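Local coordinates for predicted protein (Acinetobacter sp. RUH2624, PDB 4MEA) that catalyses the hydrolytic opening of epoxides as a secreted Cif-type virulence factor built on the alpha/beta hydrolase fold, at residues A[35-40]-A[77-82]; A[47-52]-A[96-101]; A[125-130]-A[150-155]; A[159-164]-A[278-283]; A[212-217]-A[301-306]. All coordinates share one frame; numbering follows the deposited sequence.

Contact 1: A[35-40]-A[77-82]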
# COMPACT_ATOMS: atom_id res chain seq x y z
N LYS A 35 -15.60 -28.99 22.10
CA LYS A 35 -16.54 -30.12 22.17
C LYS A 35 -17.88 -29.70 21.58
O LYS A 35 -18.39 -28.61 21.89
CB LYS A 35 -16.74 -30.58 23.62
CG LYS A 35 -17.64 -31.79 23.75
CD LYS A 35 -18.16 -31.97 25.17
CE LYS A 35 -19.17 -30.89 25.53
NZ LYS A 35 -19.76 -31.11 26.88
N GLY A 36 -18.43 -30.54 20.72
CA GLY A 36 -19.66 -30.22 20.02
C GLY A 36 -19.40 -29.95 18.55
O GLY A 36 -20.29 -30.06 17.71
N LEU A 37 -18.15 -29.62 18.22
CA LEU A 37 -17.78 -29.25 16.86
C LEU A 37 -16.98 -30.36 16.20
O LEU A 37 -16.19 -31.04 16.85
CB LEU A 37 -16.99 -27.93 16.86
CG LEU A 37 -17.73 -26.75 17.48
CD1 LEU A 37 -16.90 -25.45 17.47
CD2 LEU A 37 -19.06 -26.54 16.76
N SER A 38 -17.19 -30.54 14.90
CA SER A 38 -16.43 -31.53 14.16
C SER A 38 -15.74 -30.89 12.97
O SER A 38 -16.34 -30.08 12.27
CB SER A 38 -17.35 -32.66 13.69
OG SER A 38 -18.13 -33.14 14.77
N SER A 39 -14.48 -31.26 12.77
CA SER A 39 -13.69 -30.81 11.63
C SER A 39 -13.83 -31.80 10.48
O SER A 39 -13.63 -33.00 10.65
CB SER A 39 -12.22 -30.67 12.03
OG SER A 39 -11.41 -30.40 10.91
N LYS A 40 -14.18 -31.29 9.30
CA LYS A 40 -14.41 -32.15 8.14
C LYS A 40 -13.90 -31.49 6.88
O LYS A 40 -13.59 -30.31 6.88
CB LYS A 40 -15.91 -32.43 7.98
CG LYS A 40 -16.54 -33.13 9.15
CD LYS A 40 -17.99 -33.45 8.85
CE LYS A 40 -18.69 -34.03 10.06
NZ LYS A 40 -20.06 -34.50 9.72
N VAL A 77 -19.16 -17.83 18.56
CA VAL A 77 -20.53 -17.65 18.08
C VAL A 77 -21.17 -18.99 17.76
O VAL A 77 -22.35 -19.22 18.05
CB VAL A 77 -20.59 -16.76 16.82
CG1 VAL A 77 -22.04 -16.56 16.36
CG2 VAL A 77 -19.91 -15.42 17.07
N MET A 78 -20.38 -19.87 17.15
CA MET A 78 -20.84 -21.22 16.82
C MET A 78 -21.29 -21.94 18.08
O MET A 78 -22.34 -22.58 18.10
CB MET A 78 -19.72 -22.00 16.13
CG MET A 78 -19.40 -21.50 14.74
SD MET A 78 -17.95 -22.31 14.05
CE MET A 78 -18.58 -23.91 13.51
N LEU A 79 -20.48 -21.85 19.13
CA LEU A 79 -20.80 -22.52 20.39
C LEU A 79 -22.07 -21.94 21.00
O LEU A 79 -22.89 -22.66 21.57
CB LEU A 79 -19.62 -22.42 21.37
CG LEU A 79 -18.39 -23.25 20.96
CD1 LEU A 79 -17.22 -23.00 21.89
CD2 LEU A 79 -18.74 -24.72 20.94
N SER A 80 -22.25 -20.63 20.84
CA SER A 80 -23.40 -19.93 21.38
C SER A 80 -24.70 -20.33 20.68
O SER A 80 -25.77 -20.31 21.29
CB SER A 80 -23.22 -18.41 21.25
OG SER A 80 -22.14 -17.96 22.05
N TYR A 81 -24.61 -20.69 19.41
CA TYR A 81 -25.81 -20.97 18.62
C TYR A 81 -26.13 -22.46 18.41
O TYR A 81 -27.26 -22.80 18.04
CB TYR A 81 -25.74 -20.27 17.26
CG TYR A 81 -25.76 -18.76 17.33
CD1 TYR A 81 -26.13 -18.10 18.50
CD2 TYR A 81 -25.42 -17.99 16.22
CE1 TYR A 81 -26.16 -16.70 18.55
CE2 TYR A 81 -25.45 -16.60 16.27
CZ TYR A 81 -25.82 -15.97 17.44
OH TYR A 81 -25.84 -14.59 17.47
N MET A 82 -25.16 -23.33 18.65
CA MET A 82 -25.31 -24.72 18.22
C MET A 82 -26.44 -25.48 18.92
O MET A 82 -26.95 -26.46 18.38
CB MET A 82 -23.99 -25.48 18.32
CG MET A 82 -23.41 -25.58 19.71
SD MET A 82 -21.92 -26.59 19.70
CE MET A 82 -21.63 -26.72 21.46

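Contact 2: A[47-52]-A[96-101]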
# COMPACT_ATOMS: atom_id res chain seq x y z
N VAL A 47 -11.93 -28.44 -5.56
CA VAL A 47 -11.23 -27.78 -4.46
C VAL A 47 -11.67 -28.43 -3.15
O VAL A 47 -12.87 -28.49 -2.86
CB VAL A 47 -11.52 -26.26 -4.40
CG1 VAL A 47 -10.84 -25.62 -3.18
CG2 VAL A 47 -11.07 -25.56 -5.68
N LYS A 48 -10.70 -28.94 -2.39
CA LYS A 48 -11.01 -29.53 -1.09
C LYS A 48 -11.15 -28.44 -0.02
O LYS A 48 -10.16 -27.79 0.37
CB LYS A 48 -9.96 -30.56 -0.68
CG LYS A 48 -10.41 -31.40 0.52
CD LYS A 48 -9.42 -32.51 0.85
CE LYS A 48 -9.44 -33.60 -0.22
NZ LYS A 48 -8.59 -34.75 0.19
N LEU A 49 -12.37 -28.25 0.45
CA LEU A 49 -12.63 -27.25 1.49
C LEU A 49 -12.63 -27.88 2.88
O LEU A 49 -13.15 -28.99 3.08
CB LEU A 49 -13.98 -26.56 1.26
CG LEU A 49 -14.22 -25.83 -0.07
CD1 LEU A 49 -15.67 -25.42 -0.15
CD2 LEU A 49 -13.31 -24.61 -0.22
N HIS A 50 -12.03 -27.18 3.84
CA HIS A 50 -12.14 -27.56 5.24
C HIS A 50 -13.29 -26.78 5.87
O HIS A 50 -13.49 -25.60 5.58
CB HIS A 50 -10.83 -27.29 5.99
CG HIS A 50 -10.93 -27.45 7.47
ND1 HIS A 50 -10.81 -26.38 8.34
CD2 HIS A 50 -11.14 -28.54 8.25
CE1 HIS A 50 -10.94 -26.81 9.59
NE2 HIS A 50 -11.14 -28.12 9.55
N TYR A 51 -14.05 -27.44 6.73
CA TYR A 51 -15.06 -26.72 7.49
C TYR A 51 -15.23 -27.36 8.86
O TYR A 51 -14.74 -28.46 9.10
CB TYR A 51 -16.40 -26.69 6.74
CG TYR A 51 -17.08 -28.04 6.55
CD1 TYR A 51 -18.12 -28.44 7.39
CD2 TYR A 51 -16.69 -28.91 5.53
CE1 TYR A 51 -18.76 -29.67 7.22
CE2 TYR A 51 -17.32 -30.15 5.36
CZ TYR A 51 -18.36 -30.51 6.20
OH TYR A 51 -18.98 -31.72 6.04
N VAL A 52 -15.91 -26.64 9.73
CA VAL A 52 -16.22 -27.09 11.07
C VAL A 52 -17.71 -26.88 11.27
O VAL A 52 -18.25 -25.84 10.89
CB VAL A 52 -15.42 -26.27 12.12
CG1 VAL A 52 -15.85 -26.62 13.53
CG2 VAL A 52 -13.92 -26.50 11.92
N GLY A 96 -6.76 -21.20 5.42
CA GLY A 96 -6.95 -22.14 6.51
C GLY A 96 -6.49 -23.51 6.05
O GLY A 96 -5.38 -23.66 5.55
N GLN A 97 -7.36 -24.51 6.17
CA GLN A 97 -7.02 -25.87 5.72
C GLN A 97 -7.66 -26.25 4.38
O GLN A 97 -7.61 -27.41 3.97
CB GLN A 97 -7.35 -26.89 6.81
CG GLN A 97 -6.51 -26.66 8.07
CD GLN A 97 -6.94 -27.54 9.22
OE1 GLN A 97 -6.55 -28.71 9.30
NE2 GLN A 97 -7.73 -26.98 10.13
N SER A 98 -8.24 -25.26 3.71
CA SER A 98 -8.77 -25.48 2.36
C SER A 98 -7.67 -25.42 1.32
O SER A 98 -6.73 -24.64 1.45
CB SER A 98 -9.85 -24.44 2.02
OG SER A 98 -11.01 -24.64 2.81
N GLY A 99 -7.79 -26.23 0.27
CA GLY A 99 -6.84 -26.20 -0.84
C GLY A 99 -7.06 -25.03 -1.80
O GLY A 99 -8.13 -24.41 -1.80
N PRO A 100 -6.06 -24.74 -2.63
CA PRO A 100 -6.04 -23.56 -3.51
C PRO A 100 -6.89 -23.69 -4.79
O PRO A 100 -7.19 -24.80 -5.25
CB PRO A 100 -4.56 -23.45 -3.90
CG PRO A 100 -4.10 -24.86 -3.90
CD PRO A 100 -4.81 -25.52 -2.74
N ILE A 101 -7.26 -22.55 -5.35
CA ILE A 101 -7.84 -22.50 -6.68
C ILE A 101 -6.69 -22.45 -7.67
O ILE A 101 -6.02 -21.42 -7.81
CB ILE A 101 -8.74 -21.26 -6.86
CG1 ILE A 101 -9.86 -21.27 -5.81
CG2 ILE A 101 -9.32 -21.22 -8.28
CD1 ILE A 101 -10.90 -20.15 -5.98
O HOH W 1 -7.71 -29.26 1.97

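Contact 3: A[125-130]-A[150-155]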
# COMPACT_ATOMS: atom_id res chain seq x y z
N LYS A 125 -30.99 -28.51 2.05
CA LYS A 125 -31.82 -27.81 1.07
C LYS A 125 -32.38 -26.47 1.54
O LYS A 125 -33.02 -25.75 0.75
CB LYS A 125 -32.92 -28.74 0.56
CG LYS A 125 -32.38 -29.88 -0.28
CD LYS A 125 -33.44 -30.90 -0.64
CE LYS A 125 -32.98 -31.74 -1.82
NZ LYS A 125 -32.71 -30.88 -3.01
N GLY A 126 -32.14 -26.12 2.80
CA GLY A 126 -32.39 -24.77 3.27
C GLY A 126 -33.78 -24.51 3.81
O GLY A 126 -34.57 -25.43 3.95
N PRO A 127 -34.10 -23.23 4.09
CA PRO A 127 -33.18 -22.10 3.89
C PRO A 127 -32.14 -21.99 5.01
O PRO A 127 -32.19 -22.74 5.99
CB PRO A 127 -34.11 -20.89 3.92
CG PRO A 127 -35.20 -21.30 4.84
CD PRO A 127 -35.40 -22.79 4.62
N ILE A 128 -31.22 -21.06 4.86
CA ILE A 128 -30.16 -20.88 5.84
C ILE A 128 -29.92 -19.41 6.05
O ILE A 128 -30.42 -18.58 5.28
CB ILE A 128 -28.82 -21.50 5.36
CG1 ILE A 128 -28.26 -20.69 4.19
CG2 ILE A 128 -29.00 -22.98 5.01
CD1 ILE A 128 -26.89 -21.14 3.70
N TYR A 129 -29.15 -19.08 7.08
CA TYR A 129 -28.67 -17.71 7.27
C TYR A 129 -27.19 -17.70 6.90
O TYR A 129 -26.50 -18.70 7.09
CB TYR A 129 -28.86 -17.28 8.72
CG TYR A 129 -30.30 -17.27 9.18
CD1 TYR A 129 -31.29 -16.66 8.43
CD2 TYR A 129 -30.67 -17.87 10.38
CE1 TYR A 129 -32.61 -16.65 8.86
CE2 TYR A 129 -31.98 -17.86 10.82
CZ TYR A 129 -32.95 -17.25 10.05
OH TYR A 129 -34.26 -17.24 10.48
N TYR A 130 -26.72 -16.57 6.37
CA TYR A 130 -25.36 -16.46 5.83
C TYR A 130 -24.66 -15.25 6.47
O TYR A 130 -25.17 -14.13 6.44
CB TYR A 130 -25.42 -16.30 4.31
CG TYR A 130 -24.12 -16.53 3.57
CD1 TYR A 130 -23.81 -17.79 3.06
CD2 TYR A 130 -23.23 -15.49 3.34
CE1 TYR A 130 -22.63 -18.01 2.36
CE2 TYR A 130 -22.03 -15.70 2.64
CZ TYR A 130 -21.74 -16.97 2.15
OH TYR A 130 -20.57 -17.21 1.44
N TYR A 150 -33.06 -19.44 -0.79
CA TYR A 150 -32.23 -20.43 -0.12
C TYR A 150 -31.48 -19.71 1.01
O TYR A 150 -31.44 -20.19 2.14
CB TYR A 150 -31.26 -21.10 -1.07
CG TYR A 150 -30.34 -22.09 -0.38
CD1 TYR A 150 -30.75 -23.39 -0.10
CD2 TYR A 150 -29.06 -21.71 0.01
CE1 TYR A 150 -29.91 -24.28 0.54
CE2 TYR A 150 -28.21 -22.59 0.66
CZ TYR A 150 -28.64 -23.88 0.92
OH TYR A 150 -27.79 -24.76 1.57
N ILE A 151 -30.89 -18.56 0.69
CA ILE A 151 -30.40 -17.65 1.72
C ILE A 151 -31.58 -16.78 2.17
O ILE A 151 -32.11 -15.99 1.38
CB ILE A 151 -29.26 -16.74 1.22
CG1 ILE A 151 -28.20 -17.54 0.46
CG2 ILE A 151 -28.64 -15.97 2.39
CD1 ILE A 151 -27.36 -18.46 1.34
N LYS A 152 -31.98 -16.95 3.42
CA LYS A 152 -33.14 -16.23 3.95
C LYS A 152 -32.78 -14.83 4.43
O LYS A 152 -33.54 -13.88 4.24
CB LYS A 152 -33.76 -17.02 5.11
CG LYS A 152 -35.07 -16.47 5.61
CD LYS A 152 -35.68 -17.39 6.65
CE LYS A 152 -37.07 -16.92 7.06
NZ LYS A 152 -37.72 -17.89 7.98
N LYS A 153 -31.62 -14.72 5.07
CA LYS A 153 -31.08 -13.45 5.55
C LYS A 153 -29.56 -13.50 5.45
O LYS A 153 -28.95 -14.57 5.58
CB LYS A 153 -31.46 -13.21 7.01
CG LYS A 153 -32.95 -13.19 7.28
CD LYS A 153 -33.24 -12.98 8.75
CE LYS A 153 -34.74 -12.90 9.01
NZ LYS A 153 -35.03 -12.58 10.43
N ALA A 154 -28.94 -12.33 5.24
CA ALA A 154 -27.50 -12.26 5.04
C ALA A 154 -26.87 -11.11 5.83
O ALA A 154 -27.43 -10.02 5.90
CB ALA A 154 -27.17 -12.10 3.56
N VAL A 155 -25.71 -11.38 6.42
CA VAL A 155 -24.96 -10.37 7.16
C VAL A 155 -23.56 -10.26 6.57
O VAL A 155 -22.89 -11.28 6.39
CB VAL A 155 -24.81 -10.77 8.65
CG1 VAL A 155 -24.08 -9.67 9.42
CG2 VAL A 155 -26.17 -11.07 9.26

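Contact 4: A[159-164]-A[278-283]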
# COMPACT_ATOMS: atom_id res chain seq x y z
N SER A 159 -15.82 -5.21 6.37
CA SER A 159 -15.18 -4.90 5.09
C SER A 159 -16.16 -4.56 3.97
O SER A 159 -17.30 -5.03 3.96
CB SER A 159 -14.29 -6.07 4.62
OG SER A 159 -13.23 -6.28 5.52
N PRO A 160 -15.72 -3.73 3.02
CA PRO A 160 -16.59 -3.42 1.89
C PRO A 160 -16.79 -4.65 1.01
O PRO A 160 -15.92 -5.52 0.96
CB PRO A 160 -15.79 -2.35 1.12
CG PRO A 160 -14.37 -2.59 1.51
CD PRO A 160 -14.42 -3.03 2.94
N ILE A 161 -17.95 -4.73 0.38
CA ILE A 161 -18.19 -5.68 -0.70
C ILE A 161 -17.57 -5.03 -1.93
O ILE A 161 -17.76 -3.84 -2.17
CB ILE A 161 -19.71 -5.88 -0.92
CG1 ILE A 161 -20.35 -6.48 0.33
CG2 ILE A 161 -19.97 -6.75 -2.15
CD1 ILE A 161 -21.87 -6.26 0.43
N PRO A 162 -16.79 -5.79 -2.71
CA PRO A 162 -16.20 -5.22 -3.92
C PRO A 162 -17.22 -4.50 -4.81
O PRO A 162 -18.24 -5.06 -5.18
CB PRO A 162 -15.65 -6.45 -4.65
CG PRO A 162 -15.24 -7.35 -3.52
CD PRO A 162 -16.32 -7.17 -2.47
N ASP A 163 -16.93 -3.24 -5.12
CA ASP A 163 -17.71 -2.49 -6.09
C ASP A 163 -16.82 -1.38 -6.63
O ASP A 163 -15.61 -1.39 -6.37
CB ASP A 163 -19.05 -1.98 -5.51
CG ASP A 163 -18.91 -0.71 -4.66
OD1 ASP A 163 -17.80 -0.40 -4.20
OD2 ASP A 163 -19.93 -0.03 -4.44
N ARG A 164 -17.39 -0.46 -7.40
CA ARG A 164 -16.61 0.56 -8.10
C ARG A 164 -15.80 1.40 -7.12
O ARG A 164 -14.76 1.96 -7.48
CB ARG A 164 -17.54 1.46 -8.92
CG ARG A 164 -18.46 2.28 -8.05
CD ARG A 164 -19.63 2.90 -8.80
NE ARG A 164 -20.45 3.69 -7.88
CZ ARG A 164 -21.64 4.20 -8.19
NH1 ARG A 164 -22.15 4.01 -9.40
NH2 ARG A 164 -22.31 4.91 -7.28
N ASP A 278 -17.78 2.98 8.88
CA ASP A 278 -19.03 3.26 8.16
C ASP A 278 -19.04 3.00 6.65
O ASP A 278 -20.06 3.24 5.99
CB ASP A 278 -19.47 4.70 8.44
CG ASP A 278 -18.47 5.73 7.96
OD1 ASP A 278 -17.36 5.33 7.53
OD2 ASP A 278 -18.78 6.94 8.04
N VAL A 279 -17.93 2.52 6.09
CA VAL A 279 -17.85 2.30 4.65
C VAL A 279 -18.90 1.29 4.15
O VAL A 279 -19.65 1.58 3.22
CB VAL A 279 -16.44 1.84 4.21
CG1 VAL A 279 -16.43 1.49 2.71
CG2 VAL A 279 -15.40 2.91 4.53
N LEU A 280 -18.95 0.12 4.77
CA LEU A 280 -19.91 -0.91 4.37
C LEU A 280 -21.35 -0.46 4.65
O LEU A 280 -22.25 -0.75 3.88
CB LEU A 280 -19.63 -2.22 5.12
CG LEU A 280 -20.58 -3.39 4.84
CD1 LEU A 280 -20.44 -3.85 3.40
CD2 LEU A 280 -20.34 -4.56 5.81
N VAL A 281 -21.55 0.24 5.76
CA VAL A 281 -22.89 0.70 6.13
C VAL A 281 -23.48 1.58 5.04
O VAL A 281 -24.61 1.37 4.59
CB VAL A 281 -22.87 1.45 7.48
CG1 VAL A 281 -24.21 2.10 7.76
CG2 VAL A 281 -22.48 0.49 8.60
N LYS A 282 -22.69 2.55 4.59
CA LYS A 282 -23.09 3.46 3.53
C LYS A 282 -23.21 2.75 2.19
O LYS A 282 -24.11 3.03 1.40
CB LYS A 282 -22.10 4.62 3.41
CG LYS A 282 -22.05 5.51 4.63
CD LYS A 282 -21.08 6.67 4.41
CE LYS A 282 -20.96 7.53 5.66
NZ LYS A 282 -20.06 8.69 5.43
N GLU A 283 -22.27 1.83 1.92
CA GLU A 283 -22.23 1.14 0.64
C GLU A 283 -23.48 0.31 0.42
O GLU A 283 -24.13 0.44 -0.62
CB GLU A 283 -21.00 0.24 0.54
CG GLU A 283 -20.92 -0.52 -0.80
CD GLU A 283 -19.86 -1.62 -0.81
OE1 GLU A 283 -19.47 -2.08 0.27
OE2 GLU A 283 -19.44 -2.03 -1.91

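Contact 5: A[212-217]-A[301-306]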
# COMPACT_ATOMS: atom_id res chain seq x y z
N ALA A 212 -7.14 -3.60 15.03
CA ALA A 212 -7.86 -3.84 16.28
C ALA A 212 -8.21 -2.53 17.01
O ALA A 212 -7.45 -1.56 16.98
CB ALA A 212 -7.06 -4.74 17.20
N GLY A 213 -9.36 -2.52 17.68
CA GLY A 213 -9.67 -1.46 18.62
C GLY A 213 -9.17 -1.85 20.00
O GLY A 213 -8.57 -1.04 20.71
N LYS A 214 -9.40 -3.10 20.38
CA LYS A 214 -8.92 -3.60 21.67
C LYS A 214 -7.60 -4.36 21.47
O LYS A 214 -7.60 -5.58 21.34
CB LYS A 214 -9.97 -4.48 22.33
CG LYS A 214 -11.30 -3.78 22.59
CD LYS A 214 -12.11 -4.50 23.65
CE LYS A 214 -13.40 -3.77 23.99
NZ LYS A 214 -14.48 -4.04 23.00
N LYS A 215 -6.49 -3.64 21.44
CA LYS A 215 -5.21 -4.24 21.06
C LYS A 215 -4.63 -5.22 22.10
O LYS A 215 -3.91 -6.16 21.74
CB LYS A 215 -4.18 -3.16 20.71
CG LYS A 215 -4.64 -2.19 19.63
CD LYS A 215 -3.51 -1.24 19.23
CE LYS A 215 -4.04 0.04 18.58
NZ LYS A 215 -4.92 -0.21 17.41
N GLU A 216 -4.96 -5.01 23.37
CA GLU A 216 -4.40 -5.79 24.48
C GLU A 216 -4.72 -7.28 24.38
O GLU A 216 -4.03 -8.13 24.96
CB GLU A 216 -4.88 -5.22 25.83
CG GLU A 216 -6.39 -5.36 26.10
CD GLU A 216 -7.24 -4.28 25.42
OE1 GLU A 216 -6.70 -3.25 24.96
OE2 GLU A 216 -8.48 -4.47 25.35
N ILE A 217 -5.78 -7.60 23.65
CA ILE A 217 -6.23 -8.97 23.49
C ILE A 217 -5.22 -9.79 22.69
O ILE A 217 -5.13 -11.01 22.84
CB ILE A 217 -7.61 -8.98 22.78
CG1 ILE A 217 -8.72 -8.62 23.78
CG2 ILE A 217 -7.90 -10.31 22.12
CD1 ILE A 217 -10.00 -8.13 23.10
N PRO A 301 -19.44 0.19 18.89
CA PRO A 301 -18.48 1.14 19.47
C PRO A 301 -17.25 0.44 20.07
O PRO A 301 -17.35 -0.71 20.50
CB PRO A 301 -19.29 1.85 20.56
CG PRO A 301 -20.41 0.92 20.89
CD PRO A 301 -20.72 0.16 19.63
N ASP A 302 -16.11 1.14 20.06
CA ASP A 302 -14.87 0.68 20.70
C ASP A 302 -14.42 -0.69 20.19
O ASP A 302 -13.66 -1.38 20.87
CB ASP A 302 -15.03 0.62 22.22
CG ASP A 302 -15.31 1.99 22.83
OD1 ASP A 302 -14.74 2.99 22.34
OD2 ASP A 302 -16.11 2.05 23.79
N THR A 303 -14.89 -1.06 19.00
CA THR A 303 -14.61 -2.36 18.41
C THR A 303 -13.89 -2.19 17.08
O THR A 303 -14.33 -1.42 16.22
CB THR A 303 -15.91 -3.18 18.17
OG1 THR A 303 -16.60 -3.34 19.42
CG2 THR A 303 -15.60 -4.57 17.57
N GLY A 304 -12.78 -2.89 16.92
CA GLY A 304 -12.00 -2.83 15.70
C GLY A 304 -12.47 -3.87 14.69
O GLY A 304 -13.58 -4.39 14.79
N HIS A 305 -11.61 -4.18 13.73
CA HIS A 305 -11.93 -5.07 12.62
C HIS A 305 -12.19 -6.53 13.02
O HIS A 305 -13.03 -7.21 12.42
CB HIS A 305 -10.79 -5.01 11.60
CG HIS A 305 -11.04 -5.79 10.35
ND1 HIS A 305 -12.05 -5.47 9.47
CD2 HIS A 305 -10.41 -6.86 9.82
CE1 HIS A 305 -12.04 -6.32 8.46
NE2 HIS A 305 -11.05 -7.17 8.65
N TRP A 306 -11.48 -7.02 14.02
CA TRP A 306 -11.57 -8.43 14.40
C TRP A 306 -12.71 -8.58 15.40
O TRP A 306 -12.50 -8.77 16.60
CB TRP A 306 -10.22 -8.89 14.98
CG TRP A 306 -9.07 -8.37 14.17
CD1 TRP A 306 -8.19 -7.39 14.52
CD2 TRP A 306 -8.70 -8.77 12.84
NE1 TRP A 306 -7.29 -7.16 13.51
CE2 TRP A 306 -7.58 -8.00 12.46
CE3 TRP A 306 -9.22 -9.70 11.93
CZ2 TRP A 306 -6.96 -8.13 11.22
CZ3 TRP A 306 -8.59 -9.84 10.68
CH2 TRP A 306 -7.48 -9.06 10.34

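Contact 1: A[35-40]-A[77-82]
Leu37 divides its two methyls among three side chains of the helix it faces. CD1 packs on Leu79, 4.0 Å from Leu79 CD2, whereas CD2 packs between the two methionines, 4.1 Å from Met82 SD and 4.2 Å from Met78 CE. The fork point joins in as well. With CG anti to the carbonyl carbon (chi1 -59°), Leu37 CG comes within 4.1 Å of Leu79 CD2. This is the compact part of the contact, and it is wholly apolar, for no hydrogen bond spans the two segments. It is also the part turned to the interior of the alpha/beta hydrolase fold. Strand 37-44 is an outermost strand of the central sheet, and helix 75-81 connects strands 61-64 and 87-90 in a beta-alpha-beta unit. Met78 continues inward onto Phe63 and Ala89, while Val77 and Tyr81 lean on helix 307-323. On the solvent side the packing thins to single atoms against backbone. Met82, its CG placed between the backbone N and the carbonyl carbon (chi1 61°), extends its chain outward until CE is 3.8 Å from Lys35 O and 4.3 Å from Gly36 CA. Gly36 turns the chain there with a positive phi of 108°, and the side chain of Lys35 runs off away from the helix.

Contact 2: A[47-52]-A[96-101]
His50 CG stands anti to the backbone N (chi1 171°) and Gln97 CG anti to the carbonyl carbon (chi1 -63°), so the two side chains set off toward each other; the extended chain beyond Gln97 CG carries the amide over the imidazole. Gln97 comes from the Gly-X-Gly-X-Ser sequence of epoxide hydrolases, in the loop after strand 87-90 of the alpha/beta hydrolase sheet, and His50 from strand 47-54. The two planes are 40° apart; Gln97 NE2 sits over one face of the ring, offset toward the rim and 3.3 Å from His50 CE1. Asp91 fixes both partners, its OD2 bonding His50 ND1 and Gln97 N, while Gln97 NE2 also bonds Tyr33 OH. Ser98 OG accepts from His50 N at 2.9 Å and has a second bond, to Asp91 O, so this hydroxyl ties strand to loop. Lys48 O is the other anchor: Gly99 N donates to it at 2.8 Å in a nearly straight bond, and one water, which also donates to Gln97 O, reaches it at 3.3 Å. Further along, Val47 CG1 rests 3.3 Å from Gly99 O.

Contact 3: A[125-130]-A[150-155]
Lys153 and Tyr129 lie side by side and point the same way, the aliphatic chain of the lysine tracking the ring. CG of Lys153 is anti to the carbonyl carbon (chi1 -58°), and the chain is extended beyond it. Its CB starts 3.7 Å from Tyr129 CD1; CG is 3.8 Å from Tyr129 CE1, and CD keeps 3.7 Å to that same carbon. Past CE, the NZ tip leaves the tyrosine and bonds to Phe322 O and Leu323 O at the C-terminal end of the modelled chain. The pairing beneath is that of two parallel neighbours, strands 128-133 and 151-157, joined through helix 136-146 as a beta-alpha-beta unit of the alpha/beta hydrolase sheet. Lys152 N donates to Ile128 O at 2.9 Å, Tyr130 N to Lys153 O at 3.1 Å, and Val155 N to Tyr130 O at 2.8 Å. Between the bridges Ile128-Ile151 and Tyr130-Ala154 the second strand has one residue more than the first, a beta bulge, and Lys152 takes helical backbone angles there. The bulge has a price: Lys153 N is buried without a hydrogen-bond partner, at the edge of the Tyr129 ring and in its plane, 3.9 Å from CD1. Ile128 CD1 meets Ile151 CD1 at 3.6 Å on the other sheet face, against which helices 108-123 and 136-146 pack.

Contact 4: A[159-164]-A[278-283]
The carboxylates of Asp163 and Glu283 approach with their planes 61° apart. Glu283 OE2 stands over the face of the Asp163 group, 3.1 Å from Asp163 CG. At the edge of the Glu283 group, OE1 uses its syn lone pair to accept from Ile161 N at 3.1 Å. Glu283 gets there from helix 279-288 with CG anti to the backbone N (chi1 179°) and the chain extended beyond. One turn earlier, Leu280 packs its CD1 4.0 Å from Ile161 CG1 and 3.4 Å from Ser159 O. The contact thus seats the loop leaving strand 151-157 of the alpha/beta hydrolase sheet on the helix that follows strand 267-272, with helix 246-258 meeting the same loop. Arg287 forms a salt bridge with Asp163 OD2, and Ala165 N bonds OD1. Glu283 OE2 is also 2.5 Å from Ile161 O. In this buried setting, such crowding by oxygens would probably raise the pKa of Glu283, consistent with a protonated acid beside an Asp163 charge balanced by Arg287.

Contact 5: A[212-217]-A[301-306]
Ala212 CB meets the indole of Trp306 at its edge and in its plane, 3.9 Å from Trp306 CD1. The indole leaves the backbone with CG anti to the carbonyl carbon (chi1 -42°); its NE1 bonds Ile208 O, and His305 CD2 lies over one ring face. Next to this, two glycines let the backbones almost touch: Gly213 N is 3.3 Å from Gly304 CA. Glu310 OE1 accepts from Gly213 N, Lys214 N and Gly304 N, clamping both loops. Lys214 runs extended as far as CE and bends at chi4 (81°), bringing NZ to 3.5 Å from Asp302 O. Thr303 OG1 donates within its segment, to Pro301 O at 2.9 Å, from above the carbonyl plane. Between Gly304 and Trp306 sits His305, hydrogen-bonded to Asp134 and Asp158, an arrangement consistent with the histidine of an alpha/beta hydrolase catalytic triad on the loop before the last helix.

Contacts 1, 2 and 3 all reach the central sheet, yet their chemistry differs. Contact 1, at the surface, has no hydrogen bond across it and rests mainly on apolar side chains; the partly buried contact 2 combines a backbone bond, polar side chains and a water, and contact 3 relies on backbone pairing. The first two touch, strands 37-44 and 47-54 being sheet neighbours, with Ser39 OG probably hydrogen-bonded to His50 NE2. Contact 4 is the buried one, where carboxylates meet, and its segment 159-164 adjoins contact 3 in sequence. Contact 5, partly buried, joins two loops without a hydrogen bond directly between them; it meets contact 4 where Ser159 OG packs 3.2 Å from His305 CE1.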